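Long-range contact in matrix protein VP40 (Lake Victoria marburgvirus, PDB 5B0V), which drives assembly and budding of virus particles as the matrix protein, rearranging from a dimer into multimers at the plasma membrane: residues G52-Q66 with L110-T123. Sequence-based numbering, arbitrary orientation.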
loop_
_atom_site.group_PDB
_atom_site.type_symbol
_atom_site.label_atom_id
_atom_site.label_comp_id
_atom_site.label_asym_id
_atom_site.label_seq_id
_atom_site.Cartn_x
_atom_site.Cartn_y
_atom_site.Cartn_z
ATOM N N GLY A 52 -5.455 0.567 -16.642
ATOM C CA GLY A 52 -4.841 1.342 -15.512
ATOM C C GLY A 52 -3.542 0.751 -14.975
ATOM O O GLY A 52 -3.180 -0.362 -15.298
ATOM N N ILE A 53 -2.836 1.510 -14.149
ATOM C CA ILE A 53 -1.550 1.080 -13.573
ATOM C C ILE A 53 -1.499 1.373 -12.061
ATOM O O ILE A 53 -1.934 2.426 -11.633
ATOM C CB ILE A 53 -0.383 1.774 -14.324
ATOM C CG1 ILE A 53 0.832 2.040 -13.443
ATOM C CG2 ILE A 53 -0.829 3.129 -14.873
ATOM C CD1 ILE A 53 2.106 2.056 -14.258
ATOM N N THR A 54 -1.002 0.438 -11.249
ATOM C CA THR A 54 -0.936 0.672 -9.815
ATOM C C THR A 54 0.468 1.066 -9.396
ATOM O O THR A 54 1.431 0.662 -9.984
ATOM C CB THR A 54 -1.448 -0.530 -8.971
ATOM O OG1 THR A 54 -0.401 -1.483 -8.787
ATOM C CG2 THR A 54 -2.634 -1.205 -9.641
ATOM N N PRO A 55 0.582 1.849 -8.338
ATOM C CA PRO A 55 1.899 2.291 -7.994
ATOM C C PRO A 55 2.624 1.344 -7.077
ATOM O O PRO A 55 2.052 0.398 -6.546
ATOM C CB PRO A 55 1.632 3.607 -7.263
ATOM C CG PRO A 55 0.275 3.439 -6.666
ATOM C CD PRO A 55 -0.450 2.375 -7.429
ATOM N N ASN A 56 3.886 1.624 -6.855
ATOM C CA ASN A 56 4.533 1.001 -5.731
ATOM C C ASN A 56 5.110 2.097 -4.879
ATOM O O ASN A 56 4.990 3.274 -5.188
ATOM C CB ASN A 56 5.571 -0.034 -6.157
ATOM C CG ASN A 56 6.568 0.534 -7.103
ATOM O OD1 ASN A 56 7.264 1.475 -6.776
ATOM N ND2 ASN A 56 6.613 -0.011 -8.307
ATOM N N TYR A 57 5.708 1.719 -3.775
ATOM C CA TYR A 57 5.840 2.652 -2.681
ATOM C C TYR A 57 7.280 3.005 -2.440
ATOM O O TYR A 57 8.194 2.209 -2.668
ATOM C CB TYR A 57 5.202 2.059 -1.397
ATOM C CG TYR A 57 5.638 2.726 -0.121
ATOM C CD1 TYR A 57 5.060 3.925 0.297
ATOM C CD2 TYR A 57 6.652 2.190 0.642
ATOM C CE1 TYR A 57 5.475 4.556 1.465
ATOM C CE2 TYR A 57 7.075 2.801 1.811
ATOM C CZ TYR A 57 6.487 3.985 2.227
ATOM O OH TYR A 57 6.939 4.586 3.383
ATOM N N VAL A 58 7.462 4.220 -1.963
ATOM C CA VAL A 58 8.739 4.644 -1.473
ATOM C C VAL A 58 8.444 5.701 -0.429
ATOM O O VAL A 58 7.545 6.518 -0.633
ATOM C CB VAL A 58 9.619 5.155 -2.644
ATOM C CG1 VAL A 58 9.055 6.425 -3.263
ATOM C CG2 VAL A 58 11.037 5.391 -2.175
ATOM N N GLY A 59 9.175 5.670 0.682
ATOM C CA GLY A 59 8.957 6.626 1.771
ATOM C C GLY A 59 9.559 6.286 3.122
ATOM O O GLY A 59 10.260 5.303 3.274
ATOM N N ASP A 60 9.283 7.119 4.105
ATOM C CA ASP A 60 9.733 6.886 5.475
ATOM C C ASP A 60 8.551 6.754 6.418
ATOM O O ASP A 60 8.668 6.942 7.614
ATOM C CB ASP A 60 10.672 7.997 5.965
ATOM C CG ASP A 60 10.049 9.393 5.893
ATOM O OD1 ASP A 60 8.840 9.556 5.618
ATOM O OD2 ASP A 60 10.802 10.367 6.092
ATOM N N LEU A 61 7.411 6.393 5.881
ATOM C CA LEU A 61 6.243 6.247 6.686
ATOM C C LEU A 61 6.349 5.070 7.661
ATOM O O LEU A 61 6.854 4.014 7.297
ATOM C CB LEU A 61 5.097 5.996 5.739
ATOM C CG LEU A 61 3.774 5.805 6.447
ATOM C CD1 LEU A 61 2.669 6.641 5.825
ATOM C CD2 LEU A 61 3.403 4.335 6.462
ATOM N N ASN A 62 5.831 5.263 8.877
ATOM C CA ASN A 62 5.811 4.246 9.912
ATOM C C ASN A 62 4.375 4.001 10.376
ATOM O O ASN A 62 3.756 4.830 11.027
ATOM C CB ASN A 62 6.674 4.688 11.083
ATOM C CG ASN A 62 6.866 3.601 12.130
ATOM O OD1 ASN A 62 6.083 2.653 12.232
ATOM N ND2 ASN A 62 7.921 3.737 12.922
ATOM N N LEU A 63 3.855 2.829 10.040
ATOM C CA LEU A 63 2.486 2.451 10.367
ATOM C C LEU A 63 2.251 2.284 11.856
ATOM O O LEU A 63 1.142 2.491 12.328
ATOM C CB LEU A 63 2.111 1.155 9.653
ATOM C CG LEU A 63 2.015 1.328 8.143
ATOM C CD1 LEU A 63 2.104 -0.011 7.437
ATOM C CD2 LEU A 63 0.736 2.045 7.759
ATOM N N ASP A 64 3.291 1.925 12.598
ATOM C CA ASP A 64 3.179 1.806 14.062
ATOM C C ASP A 64 2.777 3.135 14.711
ATOM O O ASP A 64 2.280 3.164 15.818
ATOM C CB ASP A 64 4.493 1.293 14.672
ATOM C CG ASP A 64 4.869 -0.119 14.193
ATOM O OD1 ASP A 64 3.976 -0.926 13.850
ATOM O OD2 ASP A 64 6.072 -0.421 14.166
ATOM N N ASP A 65 2.983 4.238 14.003
ATOM C CA ASP A 65 2.506 5.528 14.461
ATOM C C ASP A 65 1.134 5.899 13.911
ATOM O O ASP A 65 0.726 7.038 14.071
ATOM C CB ASP A 65 3.493 6.629 14.066
ATOM C CG ASP A 65 4.859 6.460 14.699
ATOM O OD1 ASP A 65 4.928 6.049 15.888
ATOM O OD2 ASP A 65 5.856 6.762 13.986
ATOM N N GLN A 66 0.410 4.986 13.269
ATOM C CA GLN A 66 -0.899 5.348 12.684
ATOM C C GLN A 66 -1.863 5.977 13.687
ATOM O O GLN A 66 -2.761 6.721 13.300
ATOM C CB GLN A 66 -1.575 4.137 12.031
ATOM C CG GLN A 66 -1.940 3.014 12.991
ATOM C CD GLN A 66 -2.523 1.798 12.279
ATOM O OE1 GLN A 66 -2.059 0.698 12.507
ATOM N NE2 GLN A 66 -3.513 1.993 11.398
ATOM N N LEU A 110 -4.799 6.362 8.655
ATOM C CA LEU A 110 -3.662 6.246 7.775
ATOM C C LEU A 110 -3.649 4.964 6.918
ATOM O O LEU A 110 -3.409 5.030 5.718
ATOM C CB LEU A 110 -2.394 6.324 8.617
ATOM C CG LEU A 110 -1.033 6.346 7.930
ATOM C CD1 LEU A 110 -0.988 7.474 6.914
ATOM C CD2 LEU A 110 0.087 6.480 8.975
ATOM N N ALA A 111 -3.880 3.804 7.526
ATOM C CA ALA A 111 -3.748 2.528 6.820
ATOM C C ALA A 111 -4.729 2.430 5.676
ATOM O O ALA A 111 -4.379 2.008 4.576
ATOM C CB ALA A 111 -3.939 1.358 7.762
ATOM N N HIS A 112 -5.963 2.812 5.916
ATOM C CA HIS A 112 -6.924 2.899 4.825
ATOM C C HIS A 112 -6.393 3.815 3.740
ATOM O O HIS A 112 -6.380 3.480 2.575
ATOM C CB HIS A 112 -8.266 3.424 5.338
ATOM C CG HIS A 112 -9.389 3.218 4.383
ATOM N ND1 HIS A 112 -10.705 3.347 4.762
ATOM C CD2 HIS A 112 -9.406 2.856 3.078
ATOM C CE1 HIS A 112 -11.486 3.086 3.729
ATOM N NE2 HIS A 112 -10.722 2.790 2.692
ATOM N N THR A 113 -5.927 4.981 4.139
ATOM C CA THR A 113 -5.456 5.968 3.175
ATOM C C THR A 113 -4.373 5.376 2.285
ATOM O O THR A 113 -4.449 5.456 1.063
ATOM C CB THR A 113 -4.920 7.238 3.871
ATOM O OG1 THR A 113 -5.935 7.789 4.732
ATOM C CG2 THR A 113 -4.515 8.248 2.837
ATOM N N VAL A 114 -3.380 4.765 2.919
ATOM C CA VAL A 114 -2.261 4.197 2.197
ATOM C C VAL A 114 -2.671 2.969 1.371
ATOM O O VAL A 114 -2.227 2.792 0.233
ATOM C CB VAL A 114 -1.114 3.835 3.153
ATOM C CG1 VAL A 114 0.010 3.126 2.393
ATOM C CG2 VAL A 114 -0.599 5.095 3.841
ATOM N N ALA A 115 -3.524 2.130 1.935
ATOM C CA ALA A 115 -3.983 0.948 1.216
ATOM C C ALA A 115 -4.797 1.362 0.005
ATOM O O ALA A 115 -4.656 0.791 -1.079
ATOM C CB ALA A 115 -4.808 0.071 2.132
ATOM N N ALA A 116 -5.637 2.372 0.203
ATOM C CA ALA A 116 -6.491 2.869 -0.856
ATOM C C ALA A 116 -5.647 3.427 -2.011
ATOM O O ALA A 116 -5.985 3.283 -3.184
ATOM C CB ALA A 116 -7.421 3.924 -0.309
ATOM N N LEU A 117 -4.544 4.072 -1.673
ATOM C CA LEU A 117 -3.726 4.729 -2.679
ATOM C C LEU A 117 -2.973 3.679 -3.470
ATOM O O LEU A 117 -3.014 3.674 -4.689
ATOM C CB LEU A 117 -2.772 5.746 -2.025
ATOM C CG LEU A 117 -3.388 7.122 -1.689
ATOM C CD1 LEU A 117 -2.435 7.957 -0.855
ATOM C CD2 LEU A 117 -3.788 7.882 -2.947
ATOM N N LEU A 118 -2.334 2.752 -2.772
ATOM C CA LEU A 118 -1.523 1.735 -3.432
ATOM C C LEU A 118 -2.354 0.629 -4.099
ATOM O O LEU A 118 -1.827 -0.102 -4.925
ATOM C CB LEU A 118 -0.550 1.123 -2.435
ATOM C CG LEU A 118 0.499 2.078 -1.881
ATOM C CD1 LEU A 118 1.216 1.452 -0.702
ATOM C CD2 LEU A 118 1.489 2.463 -2.965
ATOM N N THR A 119 -3.636 0.493 -3.764
ATOM C CA THR A 119 -4.457 -0.472 -4.491
ATOM C C THR A 119 -5.100 0.121 -5.745
ATOM O O THR A 119 -5.611 -0.621 -6.570
ATOM C CB THR A 119 -5.521 -1.149 -3.597
ATOM O OG1 THR A 119 -6.285 -0.169 -2.880
ATOM C CG2 THR A 119 -4.845 -2.106 -2.618
ATOM N N GLY A 120 -5.043 1.444 -5.912
ATOM C CA GLY A 120 -5.700 2.086 -7.037
ATOM C C GLY A 120 -5.005 1.863 -8.375
ATOM O O GLY A 120 -3.772 1.806 -8.446
ATOM N N SER A 121 -5.810 1.729 -9.427
ATOM C CA SER A 121 -5.337 1.757 -10.797
ATOM C C SER A 121 -5.500 3.168 -11.331
ATOM O O SER A 121 -6.612 3.717 -11.303
ATOM C CB SER A 121 -6.156 0.812 -11.663
ATOM O OG SER A 121 -5.585 -0.488 -11.674
ATOM N N TYR A 122 -4.420 3.745 -11.859
ATOM C CA TYR A 122 -4.451 5.103 -12.367
ATOM C C TYR A 122 -4.296 5.274 -13.887
ATOM O O TYR A 122 -3.649 4.488 -14.564
ATOM C CB TYR A 122 -3.403 5.929 -11.637
ATOM C CG TYR A 122 -3.571 5.898 -10.146
ATOM C CD1 TYR A 122 -3.077 4.842 -9.401
ATOM C CD2 TYR A 122 -4.245 6.915 -9.477
ATOM C CE1 TYR A 122 -3.223 4.800 -8.027
ATOM C CE2 TYR A 122 -4.393 6.877 -8.100
ATOM C CZ TYR A 122 -3.885 5.808 -7.379
ATOM O OH TYR A 122 -4.021 5.750 -6.014
ATOM N N THR A 123 -4.907 6.349 -14.382
ATOM C CA THR A 123 -4.916 6.740 -15.779
ATOM C C THR A 123 -4.616 8.214 -15.874
ATOM O O THR A 123 -4.854 8.957 -14.939
ATOM C CB THR A 123 -6.323 6.444 -16.332
ATOM O OG1 THR A 123 -6.357 5.063 -16.660
ATOM C CG2 THR A 123 -6.695 7.200 -17.574
HETATM O O HOH W 1 -5.463 3.295 9.910
#
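Leu61 and Leu110 each have CG anti to the backbone N (chi1 179° and -175°), and this brings their ends together tip to tip. Leu61 CD1 lies 3.9 Å from Leu110 CD1 and also touches Val114 CG2. The contact packs helix 110-119 of the beta-sandwich N-terminal domain against strand 56-59, outermost in its sheet within this chain, and the flanking loops. Leu118 fills the middle. Its CD2 sits 4.0 Å from Pro55 CG and also meets Tyr57 CB, while its side chain touches Leu183 of the neighbouring strand 176-187. At the start of the helix, Gln66 CB rests against Leu110 CB, and one water joins the two segments. The water accepts from Ala111 N at 2.9 Å and, weakly, from Gln66 NE2. Gln66 also packs on His112 of the second subunit. Thr54 OG1 accepts a hydrogen bond from Tyr57 N of that subunit, and the reciprocal bond is also made, so this region forms part of the dimer interface. Beyond the helix, Ile53 and Tyr122 make a single antiparallel bridge. Tyr122 N donates to Ile53 O (2.8 Å) almost straight, at 168°; Ile53 N donates to Tyr122 O (3.1 Å). Pro55 CD meets the edge of the Tyr122 ring at CE1 (3.7 Å). The ring's hydroxyl ties it back to the helix: Tyr122 OH donates to a lone pair of Leu117 O at 2.7 Å, and that oxygen also accepts from Gly120 N.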